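Local coordinates for protein aspartate-semialdehyde dehydrogenase (Cryptococcus neoformans var. neoformans JEC21, PDB 5CEF) that catalyses the NADPH-dependent reductive dephosphorylation of 4-phospho-L-aspartate to L-aspartate semialdehyde, an early step in methionine and threonine biosynthesis, at residues Arg23-Leu28 against Phe34-Leu39; Val54-Lys57 against Pro61-Asp64; Val70-Glu73 against Ala78-Phe81; Val86-Leu91 against Ser352-Ala357; Asp98-Phe103 against Val110-Lys115. All blocks are in the same frame, centred on the assembly; numbering follows the deposited sequence.

Interaction 1 of 5, residues Arg23-Leu28 against Phe34-Leu39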
# COMPACT_ATOMS: atom_id res chain seq x y z
N ARG A 23 -7.31 -20.29 -14.94
CA ARG A 23 -8.59 -20.11 -14.31
C ARG A 23 -9.65 -20.93 -15.06
O ARG A 23 -10.48 -21.60 -14.43
CB ARG A 23 -8.97 -18.64 -14.24
CG ARG A 23 -10.20 -18.41 -13.37
CD ARG A 23 -9.91 -18.42 -11.89
NE ARG A 23 -11.14 -18.09 -11.16
CZ ARG A 23 -11.74 -18.87 -10.25
NH1 ARG A 23 -11.22 -20.05 -9.89
NH2 ARG A 23 -12.86 -18.46 -9.67
N PHE A 24 -9.61 -20.90 -16.38
CA PHE A 24 -10.50 -21.74 -17.18
C PHE A 24 -10.39 -23.19 -16.71
O PHE A 24 -11.40 -23.87 -16.50
CB PHE A 24 -10.15 -21.69 -18.67
CG PHE A 24 -10.87 -20.63 -19.46
CD1 PHE A 24 -12.25 -20.57 -19.50
CD2 PHE A 24 -10.15 -19.70 -20.20
CE1 PHE A 24 -12.91 -19.62 -20.25
CE2 PHE A 24 -10.80 -18.74 -20.94
CZ PHE A 24 -12.18 -18.71 -20.98
N ILE A 25 -9.16 -23.64 -16.52
CA ILE A 25 -8.92 -25.01 -16.13
C ILE A 25 -9.47 -25.30 -14.74
O ILE A 25 -10.14 -26.32 -14.53
CB ILE A 25 -7.43 -25.34 -16.28
CG1 ILE A 25 -7.15 -25.59 -17.75
CG2 ILE A 25 -7.02 -26.55 -15.44
CD1 ILE A 25 -5.68 -25.48 -18.12
N GLU A 26 -9.19 -24.44 -13.79
CA GLU A 26 -9.75 -24.60 -12.46
C GLU A 26 -11.28 -24.72 -12.50
O GLU A 26 -11.84 -25.59 -11.87
CB GLU A 26 -9.37 -23.39 -11.62
CG GLU A 26 -9.95 -23.40 -10.23
CD GLU A 26 -9.09 -22.61 -9.27
OE1 GLU A 26 -9.05 -21.36 -9.35
OE2 GLU A 26 -8.45 -23.25 -8.43
N LEU A 27 -11.93 -23.84 -13.24
CA LEU A 27 -13.38 -23.80 -13.24
C LEU A 27 -13.97 -24.95 -14.00
O LEU A 27 -15.03 -25.45 -13.63
CB LEU A 27 -13.92 -22.49 -13.81
CG LEU A 27 -13.63 -21.26 -12.95
CD1 LEU A 27 -14.01 -19.98 -13.68
CD2 LEU A 27 -14.34 -21.32 -11.60
N LEU A 28 -13.33 -25.35 -15.08
CA LEU A 28 -13.91 -26.39 -15.91
C LEU A 28 -13.71 -27.77 -15.28
O LEU A 28 -14.52 -28.67 -15.47
CB LEU A 28 -13.35 -26.35 -17.32
CG LEU A 28 -13.75 -25.11 -18.10
CD1 LEU A 28 -12.80 -24.82 -19.27
CD2 LEU A 28 -15.17 -25.19 -18.61
N PHE A 34 -19.12 -29.60 -18.64
CA PHE A 34 -18.02 -29.28 -19.57
C PHE A 34 -16.80 -30.06 -19.12
O PHE A 34 -16.44 -30.00 -17.93
CB PHE A 34 -17.67 -27.79 -19.52
CG PHE A 34 -18.60 -26.90 -20.27
CD1 PHE A 34 -19.01 -27.21 -21.56
CD2 PHE A 34 -18.99 -25.69 -19.73
CE1 PHE A 34 -19.85 -26.37 -22.27
CE2 PHE A 34 -19.83 -24.84 -20.43
CZ PHE A 34 -20.27 -25.18 -21.70
N ALA A 35 -16.24 -30.84 -20.03
CA ALA A 35 -15.14 -31.77 -19.65
C ALA A 35 -13.85 -31.41 -20.39
O ALA A 35 -13.83 -31.38 -21.62
CB ALA A 35 -15.52 -33.23 -19.95
N LEU A 36 -12.82 -31.06 -19.63
CA LEU A 36 -11.55 -30.65 -20.19
C LEU A 36 -11.05 -31.75 -21.05
O LEU A 36 -10.90 -32.87 -20.58
CB LEU A 36 -10.55 -30.37 -19.09
CG LEU A 36 -10.77 -29.03 -18.40
CD1 LEU A 36 -10.04 -29.02 -17.06
CD2 LEU A 36 -10.32 -27.87 -19.31
N HIS A 37 -10.85 -31.45 -22.33
CA HIS A 37 -10.47 -32.47 -23.28
C HIS A 37 -9.20 -32.14 -24.07
O HIS A 37 -8.46 -33.05 -24.44
CB HIS A 37 -11.63 -32.71 -24.24
CG HIS A 37 -11.44 -33.89 -25.14
ND1 HIS A 37 -11.36 -35.19 -24.67
CD2 HIS A 37 -11.31 -33.96 -26.49
CE1 HIS A 37 -11.17 -36.00 -25.68
NE2 HIS A 37 -11.14 -35.29 -26.80
N ALA A 38 -8.97 -30.86 -24.38
CA ALA A 38 -7.83 -30.45 -25.22
C ALA A 38 -7.24 -29.13 -24.74
O ALA A 38 -7.94 -28.11 -24.70
CB ALA A 38 -8.25 -30.34 -26.66
N LEU A 39 -5.98 -29.15 -24.34
CA LEU A 39 -5.27 -27.96 -23.93
C LEU A 39 -4.27 -27.49 -24.99
O LEU A 39 -3.54 -28.29 -25.56
CB LEU A 39 -4.50 -28.26 -22.67
CG LEU A 39 -5.25 -28.93 -21.56
CD1 LEU A 39 -4.34 -28.96 -20.34
CD2 LEU A 39 -6.53 -28.18 -21.25

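Interaction 2 of 5, residues Val54-Lys57 against Pro61-Asp64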
# COMPACT_ATOMS: atom_id res chain seq x y z
N VAL A 54 3.52 -25.71 -16.66
CA VAL A 54 2.83 -24.53 -16.17
C VAL A 54 3.51 -23.95 -14.96
O VAL A 54 3.97 -24.69 -14.11
CB VAL A 54 1.37 -24.86 -15.79
CG1 VAL A 54 1.30 -25.72 -14.53
CG2 VAL A 54 0.56 -23.57 -15.63
N ARG A 55 3.57 -22.62 -14.89
CA ARG A 55 3.94 -21.94 -13.66
C ARG A 55 2.61 -21.59 -13.00
O ARG A 55 2.12 -20.46 -13.12
CB ARG A 55 4.76 -20.65 -13.93
CG ARG A 55 6.08 -20.83 -14.67
CD ARG A 55 7.22 -21.25 -13.74
NE ARG A 55 8.26 -22.04 -14.44
CZ ARG A 55 8.31 -23.37 -14.53
NH1 ARG A 55 7.40 -24.16 -13.97
NH2 ARG A 55 9.30 -23.94 -15.20
N TRP A 56 2.04 -22.54 -12.26
CA TRP A 56 0.73 -22.36 -11.65
C TRP A 56 0.68 -21.25 -10.60
O TRP A 56 1.15 -21.42 -9.48
CB TRP A 56 0.29 -23.68 -11.02
CG TRP A 56 -1.16 -23.74 -10.53
CD1 TRP A 56 -1.60 -23.66 -9.22
CD2 TRP A 56 -2.34 -23.96 -11.32
NE1 TRP A 56 -2.97 -23.82 -9.16
CE2 TRP A 56 -3.45 -24.01 -10.43
CE3 TRP A 56 -2.57 -24.14 -12.69
CZ2 TRP A 56 -4.75 -24.20 -10.87
CZ3 TRP A 56 -3.87 -24.34 -13.13
CH2 TRP A 56 -4.95 -24.36 -12.22
N LYS A 57 0.03 -20.14 -10.94
CA LYS A 57 -0.04 -18.97 -10.08
C LYS A 57 -1.36 -18.81 -9.32
O LYS A 57 -1.73 -17.70 -8.95
CB LYS A 57 0.24 -17.69 -10.91
CG LYS A 57 1.61 -17.59 -11.60
CD LYS A 57 2.76 -18.28 -10.86
CE LYS A 57 2.91 -17.91 -9.38
NZ LYS A 57 4.21 -17.26 -9.02
N PRO A 61 -4.42 -25.89 -5.59
CA PRO A 61 -3.49 -26.64 -6.41
C PRO A 61 -4.06 -27.04 -7.76
O PRO A 61 -5.27 -26.93 -7.98
CB PRO A 61 -3.23 -27.89 -5.56
CG PRO A 61 -4.50 -28.11 -4.80
CD PRO A 61 -5.24 -26.79 -4.75
N ILE A 62 -3.18 -27.53 -8.63
CA ILE A 62 -3.57 -28.01 -9.95
C ILE A 62 -4.52 -29.18 -9.79
O ILE A 62 -4.25 -30.08 -8.99
CB ILE A 62 -2.36 -28.50 -10.77
CG1 ILE A 62 -1.36 -27.36 -10.97
CG2 ILE A 62 -2.82 -29.04 -12.12
CD1 ILE A 62 0.03 -27.79 -11.40
N PRO A 63 -5.67 -29.17 -10.50
CA PRO A 63 -6.65 -30.27 -10.31
C PRO A 63 -6.15 -31.62 -10.83
O PRO A 63 -5.23 -31.66 -11.64
CB PRO A 63 -7.85 -29.83 -11.14
CG PRO A 63 -7.69 -28.35 -11.32
CD PRO A 63 -6.23 -28.04 -11.26
N ASP A 64 -6.75 -32.71 -10.34
CA ASP A 64 -6.29 -34.04 -10.70
C ASP A 64 -6.54 -34.32 -12.17
O ASP A 64 -5.66 -34.83 -12.86
CB ASP A 64 -6.97 -35.13 -9.84
CG ASP A 64 -6.65 -34.99 -8.36
OD1 ASP A 64 -5.51 -34.59 -8.01
OD2 ASP A 64 -7.54 -35.29 -7.54

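Interaction 3 of 5, residues Val70-Glu73 against Ala78-Phe81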
# COMPACT_ATOMS: atom_id res chain seq x y z
N VAL A 70 -1.87 -33.72 -21.61
CA VAL A 70 -0.79 -33.21 -22.39
C VAL A 70 -1.24 -31.98 -23.17
O VAL A 70 -2.24 -32.03 -23.89
CB VAL A 70 -0.31 -34.30 -23.35
CG1 VAL A 70 0.66 -33.78 -24.40
CG2 VAL A 70 0.29 -35.47 -22.55
N VAL A 71 -0.40 -30.94 -23.16
CA VAL A 71 -0.66 -29.74 -23.96
C VAL A 71 -0.20 -29.96 -25.39
O VAL A 71 0.76 -30.68 -25.65
CB VAL A 71 -0.07 -28.45 -23.37
CG1 VAL A 71 -0.42 -28.33 -21.89
CG2 VAL A 71 1.42 -28.37 -23.58
N HIS A 72 -0.89 -29.32 -26.32
CA HIS A 72 -0.59 -29.45 -27.75
C HIS A 72 -0.46 -28.08 -28.38
O HIS A 72 -0.55 -27.06 -27.70
CB HIS A 72 -1.70 -30.20 -28.45
CG HIS A 72 -2.04 -31.48 -27.77
ND1 HIS A 72 -1.20 -32.56 -27.75
CD2 HIS A 72 -3.14 -31.85 -27.07
CE1 HIS A 72 -1.78 -33.55 -27.10
NE2 HIS A 72 -2.95 -33.14 -26.67
N GLU A 73 -0.21 -28.05 -29.68
CA GLU A 73 -0.16 -26.80 -30.39
C GLU A 73 -1.55 -26.21 -30.46
O GLU A 73 -2.52 -26.94 -30.40
CB GLU A 73 0.44 -26.99 -31.80
CG GLU A 73 1.95 -27.16 -31.81
CD GLU A 73 2.60 -27.22 -33.16
OE1 GLU A 73 1.88 -27.25 -34.19
OE2 GLU A 73 3.86 -27.25 -33.16
N ALA A 78 -4.94 -30.23 -34.04
CA ALA A 78 -4.09 -30.89 -33.03
C ALA A 78 -4.95 -31.84 -32.21
O ALA A 78 -6.19 -31.82 -32.34
CB ALA A 78 -3.39 -29.88 -32.14
N PRO A 79 -4.32 -32.72 -31.42
CA PRO A 79 -5.10 -33.82 -30.81
C PRO A 79 -6.20 -33.35 -29.85
O PRO A 79 -5.91 -32.58 -28.92
CB PRO A 79 -4.04 -34.63 -30.06
CG PRO A 79 -2.76 -34.31 -30.74
CD PRO A 79 -2.88 -32.89 -31.21
N GLY A 80 -7.42 -33.81 -30.09
CA GLY A 80 -8.54 -33.55 -29.18
C GLY A 80 -9.45 -32.42 -29.63
O GLY A 80 -10.67 -32.45 -29.37
N PHE A 81 -8.90 -31.48 -30.39
CA PHE A 81 -9.61 -30.26 -30.67
C PHE A 81 -10.79 -30.48 -31.57
O PHE A 81 -11.86 -29.93 -31.31
CB PHE A 81 -8.67 -29.17 -31.21
CG PHE A 81 -7.85 -28.51 -30.13
CD1 PHE A 81 -8.47 -27.79 -29.12
CD2 PHE A 81 -6.49 -28.60 -30.11
CE1 PHE A 81 -7.74 -27.18 -28.12
CE2 PHE A 81 -5.73 -27.97 -29.13
CZ PHE A 81 -6.36 -27.28 -28.11
O HOH W 1 -5.93 -33.75 -26.33

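Interaction 4 of 5, residues Val86-Leu91 against Ser352-Ala357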
# COMPACT_ATOMS: atom_id res chain seq x y z
N VAL A 86 -16.98 -26.91 -27.59
CA VAL A 86 -16.62 -25.50 -27.45
C VAL A 86 -15.13 -25.38 -27.08
O VAL A 86 -14.62 -26.17 -26.29
CB VAL A 86 -17.55 -24.78 -26.44
CG1 VAL A 86 -17.66 -25.57 -25.16
CG2 VAL A 86 -17.04 -23.40 -26.11
N VAL A 87 -14.45 -24.39 -27.68
CA VAL A 87 -13.07 -24.07 -27.35
C VAL A 87 -13.01 -22.69 -26.73
O VAL A 87 -13.43 -21.69 -27.36
CB VAL A 87 -12.19 -24.13 -28.60
CG1 VAL A 87 -10.74 -23.83 -28.25
CG2 VAL A 87 -12.27 -25.51 -29.23
N PHE A 88 -12.51 -22.64 -25.51
CA PHE A 88 -12.34 -21.40 -24.78
C PHE A 88 -10.96 -20.82 -25.05
O PHE A 88 -9.97 -21.54 -24.96
CB PHE A 88 -12.49 -21.67 -23.28
CG PHE A 88 -13.86 -22.07 -22.90
CD1 PHE A 88 -14.86 -21.14 -22.87
CD2 PHE A 88 -14.17 -23.37 -22.62
CE1 PHE A 88 -16.13 -21.48 -22.50
CE2 PHE A 88 -15.45 -23.73 -22.26
CZ PHE A 88 -16.44 -22.78 -22.23
N SER A 89 -10.89 -19.51 -25.30
CA SER A 89 -9.61 -18.85 -25.58
C SER A 89 -9.21 -17.82 -24.52
O SER A 89 -9.91 -16.86 -24.29
CB SER A 89 -9.68 -18.20 -26.92
OG SER A 89 -8.43 -17.64 -27.25
N GLY A 90 -8.08 -18.07 -23.87
CA GLY A 90 -7.46 -17.07 -23.02
C GLY A 90 -6.17 -16.59 -23.65
O GLY A 90 -5.15 -16.49 -22.97
N LEU A 91 -6.20 -16.32 -24.94
CA LEU A 91 -5.02 -15.87 -25.67
C LEU A 91 -4.93 -14.35 -25.67
O LEU A 91 -5.96 -13.65 -25.64
CB LEU A 91 -5.05 -16.35 -27.12
CG LEU A 91 -4.97 -17.87 -27.34
CD1 LEU A 91 -5.28 -18.20 -28.79
CD2 LEU A 91 -3.62 -18.46 -26.95
N SER A 352 -16.97 -15.40 -17.13
CA SER A 352 -17.92 -14.81 -18.05
C SER A 352 -18.04 -15.65 -19.27
O SER A 352 -19.14 -15.88 -19.76
CB SER A 352 -17.51 -13.40 -18.47
OG SER A 352 -17.66 -12.52 -17.39
N SER A 353 -16.92 -16.10 -19.78
CA SER A 353 -16.93 -16.92 -20.99
C SER A 353 -17.69 -18.22 -20.77
O SER A 353 -18.44 -18.68 -21.64
CB SER A 353 -15.51 -17.21 -21.47
OG SER A 353 -15.14 -16.25 -22.44
N ILE A 354 -17.52 -18.82 -19.60
CA ILE A 354 -18.18 -20.07 -19.29
C ILE A 354 -19.68 -19.91 -19.21
O ILE A 354 -20.43 -20.69 -19.80
CB ILE A 354 -17.63 -20.64 -17.98
CG1 ILE A 354 -16.24 -21.24 -18.21
CG2 ILE A 354 -18.59 -21.67 -17.42
CD1 ILE A 354 -15.44 -21.40 -16.95
N ILE A 355 -20.13 -18.85 -18.52
CA ILE A 355 -21.56 -18.56 -18.43
C ILE A 355 -22.14 -18.36 -19.82
O ILE A 355 -23.24 -18.86 -20.12
CB ILE A 355 -21.87 -17.34 -17.57
CG1 ILE A 355 -21.46 -17.60 -16.13
CG2 ILE A 355 -23.36 -17.08 -17.58
CD1 ILE A 355 -21.34 -16.37 -15.26
N ASN A 356 -21.40 -17.65 -20.68
CA ASN A 356 -21.83 -17.45 -22.06
C ASN A 356 -22.03 -18.78 -22.73
O ASN A 356 -23.02 -19.00 -23.41
CB ASN A 356 -20.81 -16.64 -22.87
CG ASN A 356 -20.98 -15.17 -22.73
OD1 ASN A 356 -21.90 -14.70 -22.08
ND2 ASN A 356 -20.07 -14.42 -23.30
N ALA A 357 -21.08 -19.66 -22.57
CA ALA A 357 -21.17 -20.97 -23.18
C ALA A 357 -22.34 -21.79 -22.63
O ALA A 357 -23.04 -22.44 -23.38
CB ALA A 357 -19.86 -21.73 -23.00

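Interaction 5 of 5, residues Asp98-Phe103 against Val110-Lys115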
# COMPACT_ATOMS: atom_id res chain seq x y z
N ASP A 98 -5.42 -14.80 -35.71
CA ASP A 98 -5.23 -15.85 -36.73
C ASP A 98 -5.66 -17.22 -36.21
O ASP A 98 -6.36 -17.95 -36.91
CB ASP A 98 -3.78 -15.91 -37.20
CG ASP A 98 -3.38 -14.67 -37.98
OD1 ASP A 98 -4.26 -14.11 -38.70
OD2 ASP A 98 -2.19 -14.27 -37.86
N ILE A 99 -5.32 -17.50 -34.96
CA ILE A 99 -5.63 -18.76 -34.32
C ILE A 99 -7.13 -18.98 -34.08
O ILE A 99 -7.69 -20.02 -34.46
CB ILE A 99 -4.90 -18.88 -32.99
CG1 ILE A 99 -3.39 -18.97 -33.24
CG2 ILE A 99 -5.39 -20.11 -32.22
CD1 ILE A 99 -2.55 -18.78 -31.98
N GLU A 100 -7.80 -17.98 -33.52
CA GLU A 100 -9.23 -18.08 -33.33
C GLU A 100 -9.96 -18.20 -34.66
O GLU A 100 -10.94 -18.95 -34.78
CB GLU A 100 -9.75 -16.90 -32.51
CG GLU A 100 -9.26 -16.95 -31.06
CD GLU A 100 -9.62 -15.72 -30.25
OE1 GLU A 100 -10.13 -14.72 -30.82
OE2 GLU A 100 -9.38 -15.78 -29.02
N ASN A 101 -9.48 -17.49 -35.67
CA ASN A 101 -10.06 -17.62 -37.01
C ASN A 101 -9.86 -18.99 -37.62
O ASN A 101 -10.73 -19.49 -38.35
CB ASN A 101 -9.50 -16.57 -37.97
CG ASN A 101 -10.31 -16.48 -39.27
OD1 ASN A 101 -11.54 -16.69 -39.30
ND2 ASN A 101 -9.64 -16.17 -40.33
N ALA A 102 -8.70 -19.58 -37.35
CA ALA A 102 -8.40 -20.93 -37.86
C ALA A 102 -9.35 -21.96 -37.23
O ALA A 102 -9.93 -22.80 -37.91
CB ALA A 102 -6.93 -21.30 -37.60
N PHE A 103 -9.54 -21.87 -35.92
CA PHE A 103 -10.49 -22.75 -35.24
C PHE A 103 -11.90 -22.61 -35.81
O PHE A 103 -12.56 -23.62 -36.08
CB PHE A 103 -10.50 -22.48 -33.72
CG PHE A 103 -9.46 -23.25 -32.98
CD1 PHE A 103 -8.12 -22.97 -33.14
CD2 PHE A 103 -9.81 -24.31 -32.17
CE1 PHE A 103 -7.15 -23.70 -32.47
CE2 PHE A 103 -8.85 -25.05 -31.50
CZ PHE A 103 -7.52 -24.74 -31.65
N VAL A 110 -15.83 -21.04 -30.86
CA VAL A 110 -14.81 -20.34 -30.11
C VAL A 110 -15.38 -19.22 -29.23
O VAL A 110 -16.08 -18.34 -29.72
CB VAL A 110 -13.75 -19.76 -31.07
CG1 VAL A 110 -12.66 -19.05 -30.27
CG2 VAL A 110 -13.12 -20.86 -31.89
N TYR A 111 -15.08 -19.29 -27.93
CA TYR A 111 -15.44 -18.26 -26.97
C TYR A 111 -14.17 -17.54 -26.63
O TYR A 111 -13.35 -18.07 -25.90
CB TYR A 111 -16.17 -18.86 -25.75
CG TYR A 111 -17.64 -19.03 -26.09
CD1 TYR A 111 -18.04 -20.00 -26.97
CD2 TYR A 111 -18.61 -18.16 -25.63
CE1 TYR A 111 -19.38 -20.13 -27.37
CE2 TYR A 111 -19.94 -18.32 -25.99
CZ TYR A 111 -20.31 -19.29 -26.87
OH TYR A 111 -21.60 -19.42 -27.30
N SER A 112 -14.02 -16.32 -27.16
CA SER A 112 -12.77 -15.57 -27.06
C SER A 112 -12.80 -14.43 -26.06
O SER A 112 -13.86 -13.88 -25.74
CB SER A 112 -12.41 -14.99 -28.43
OG SER A 112 -11.51 -13.88 -28.34
N ASN A 113 -11.62 -14.11 -25.52
CA ASN A 113 -11.42 -12.95 -24.66
C ASN A 113 -10.53 -11.93 -25.26
O ASN A 113 -10.16 -11.01 -24.58
CB ASN A 113 -10.89 -13.36 -23.29
CG ASN A 113 -11.99 -13.89 -22.44
OD1 ASN A 113 -12.69 -13.13 -21.77
ND2 ASN A 113 -12.24 -15.19 -22.56
N ALA A 114 -10.16 -12.09 -26.52
CA ALA A 114 -9.29 -11.14 -27.16
C ALA A 114 -10.13 -10.05 -27.79
O ALA A 114 -11.33 -10.19 -27.89
CB ALA A 114 -8.44 -11.84 -28.19
N LYS A 115 -9.49 -8.95 -28.18
CA LYS A 115 -10.17 -7.78 -28.76
C LYS A 115 -10.51 -8.01 -30.23
O LYS A 115 -11.36 -7.31 -30.79
CB LYS A 115 -9.26 -6.54 -28.81
CG LYS A 115 -8.05 -6.52 -27.89
CD LYS A 115 -7.47 -5.12 -27.74
CE LYS A 115 -5.95 -5.15 -27.82
NZ LYS A 115 -5.39 -3.84 -27.40

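Interaction 1 of 5, residues Arg23-Leu28 against Phe34-Leu39
Leu28, on the inner side of the helix, lies at about a right angle to the side chain of Leu36, with CB of Leu28 3.9 Å from CG of Leu36. Both branches of Leu28 are used. CD1 rests on CD2 of Leu36, while CD2 goes the other way and meets CB of Phe34 at 3.7 Å. Here chi1 of -67° brings CG over the strand, and chi2 of 159° spreads the two methyls onto Leu36 and Phe34. Phe34 starts out toward the helix, but its ring then swings off to lie on Val11 of the neighbouring strand, so Leu28 CD2 approaches the ring obliquely, near its root. One turn earlier in the helix, Ile25 completes the seam: its CD1 touches CD2 of Leu39 at 4.2 Å, and its carbonyl O faces CD1 of Leu36 at 3.7 Å. This is the helix-on-strand face of the beta-alpha-beta unit formed by strand 9-14, helix 19-29 and strand 34-40, in the Rossmann-type domain. The axes of the two short segments approach to 8.8 Å, with their directions 134° apart. Thr17 and Gly18, in the turn leading into the helix, probably bind NADP(+), as in relatives. Away from the strand, Arg23 NH1 and Glu26 OE1 form a salt bridge along the helix. The chemistry across the seam is almost wholly aliphatic. Helix and strand are therefore held by the fit of branched side chains, with no directional polar bond between them to fix the register.

Interaction 2 of 5, residues Val54-Lys57 against Pro61-Asp64
The indole NE1 of Trp56 is hydrogen-bonded to the carbonyl O of Ser60, which holds the ring in place while Ile62 packs on one of its faces. The two segments are the arms of a loop joining helix 50-53 to helix 64-67 in the Rossmann-type NAD-binding domain, and the indole lies between them. Ile62 meets it as a CH-pi contact: CG1 stands 3.7 Å from the centroid of the five-membered ring, 20° off the ring normal. The nearest ring atom is CD2, at 3.6 Å from Ile62 CG1. What brings the indole across is the first torsion of Trp56, with CG opposite the backbone N (chi1 -171°). Further along the ring, Pro63 approaches at about a right angle, its CD reaching CH2 of Trp56 at 4.0 Å, and the carbonyl carbon C of Pro61 comes near NE1 obliquely. Helix 19-29 lies alongside: Gln22 bonds to the backbone of Arg55 and Lys57 with its side-chain amide and touches both Trp56 and Val54, while Pro63 rests on Ala29. Val54 is also close to Thr17, a probable NADP(+)-binding residue by analogy with relatives, so the buried end of this otherwise surface contact lies next to the probable cofactor-binding loop. There Val54 and Ile62 reach toward each other tip to tip, Val54 CG1 lying 4.0 Å from Ile62 CD1.

Interaction 3 of 5, residues Val70-Glu73 against Ala78-Phe81
His72 lays one face of its imidazole against the ring of Pro79, a CH-pi contact in which CB of Pro79 lies 3.9 Å from the ring centroid, 15° off the normal. His72 belongs to the short strand 71-72, the outermost strand on one side of the parallel Rossmann sheet within this chain, and Pro79 to the loop that leads from it toward strand 86-89. The proline covers the imidazole along much of its length: CD of Pro79 sits by CG of His72, and CG of Pro79 is 3.8 Å from His72 ND1. A water ties the same two residues together, donating to the carbonyl O of Pro79 at 2.8 Å and hydrogen-bonding to NE2 of His72 at 3.1 Å. On the opposite face of the imidazole lies the carbonyl O of Val70.

Beside this CH-pi contact, CB of Ala78 touches CB of His72 and also sits at the edge of the Phe81 ring, near its plane. The next shell fixes these groups. Backbone hydrogen bonds from His72 to Leu39 and Ala41 dock the strand on its neighbour, while the Glu73 carboxylate is held in a salt bridge with Arg75 and a weak hydrogen bond to Ser43. Gly80, at a positive phi of 100°, turns the chain after the proline so that Phe81 points back inward, where it makes an edge-to-face contact with Phe103. The carbonyl O of Glu73 faces two of the loop's side chains at once, 3.5 Å from Ala78 CB and 3.6 Å from Phe81 CE2.

Interaction 4 of 5, residues Val86-Leu91 against Ser352-Ala357
Phe88 drives the rim of its ring into helix 349-362, where Ser353, Ile354 and Ala357, on one side of the helix, receive it. Its CZ meets CB of Ala357 at 3.7 Å, and CE1 lies 3.7 Å from the carbonyl O of Ser353; both approach the ring at its edge, near the plane. Ile354 comes in obliquely, its CA 4.1 Å from CE1 of Phe88. CB of Phe88 already points at the helix, and the first torsion carries the ring on in that direction. Its faces are thus turned to other groups: Val86 CG2 lies over one of them, and the ring of Phe24 from helix 19-29 meets it with planes about 30° apart. Ser353 adds a methylene contact, CB to CD1 of Phe88 at 4.2 Å, while its OG is engaged elsewhere, hydrogen-bonded to ND2 of Asn113. Asn356 turns aside to bond through ND2 to the carbonyl O of Ile126. Every residue that touches here is buried. Strand and helix run nearly antiparallel, their directions 160° apart and the axes of the two short segments 9.8 Å from each other. Some 260 residues separate the two segments, so the helix, close to the C-terminus, returns to cover the inner strands of the N-terminal parallel sheet, packing beside helix 19-29 on one face of a Rossmann-type fold.

Interaction 5 of 5, residues Asp98-Phe103 against Val110-Lys115
The carboxylate of Glu100 meets the hydroxyl of Ser112 through both oxygens, OE2 at 2.9 Å and OE1 at 3.0 Å from OG. The geometry is weak for either, and one hydroxyl proton can serve only one of the two oxygens at a time. OE2 has a further partner in Ser89 OG, on the next strand of the sheet, so this buried carboxylate is supplied by two serines. Ser112 OG is used again as an acceptor: the backbone N of Ala114 bonds to it at 2.9 Å with an N-H...O angle of 159°, an ST turn that bends the chain just where strand 109-112 ends. With OG opposite its own backbone N (chi1 159°), Ser112 can serve the turn and the glutamate together.

Helix 93-105 and strand 109-112 are the last two elements of the beta-alpha-beta unit that starts at strand 86-89, part of the Rossmann-type domain; here their directions differ by 158°. The extended Glu100 chain passes Val110 at about a right angle, CG to CG1 at 4.1 Å, and Val110 sends its other methyl, CG2, to CB of Phe103 at 3.6 Å. Leu91, a probable cofactor-binding residue judged from related enzymes, lies close to Glu100. Within the turn, CB of Asn113 points away from helix 93-105, and OD1 accepts a hydrogen bond from Asn155 ND2.

In the fold
All five contacts belong to one Rossmann-type domain built on a parallel sheet. Interactions 1, 2 and 3 follow one another along the chain; interaction 5 is nested within the long loop closed by interaction 4. Strands 34-40 and 71-72 are neighbours, joining interactions 1 and 3, whose centres are about 13 Å apart; strands 86-89 and 109-112 likewise join interactions 4 and 5, centres about 10 Å apart. Interaction 1 also touches interaction 4 through helix 19-29, whereas interactions 2 and 5, centres about 24 Å apart, do not meet. The helix of interaction 4 ties the end of the chain to this sheet, near residues that probably bind NADP(+).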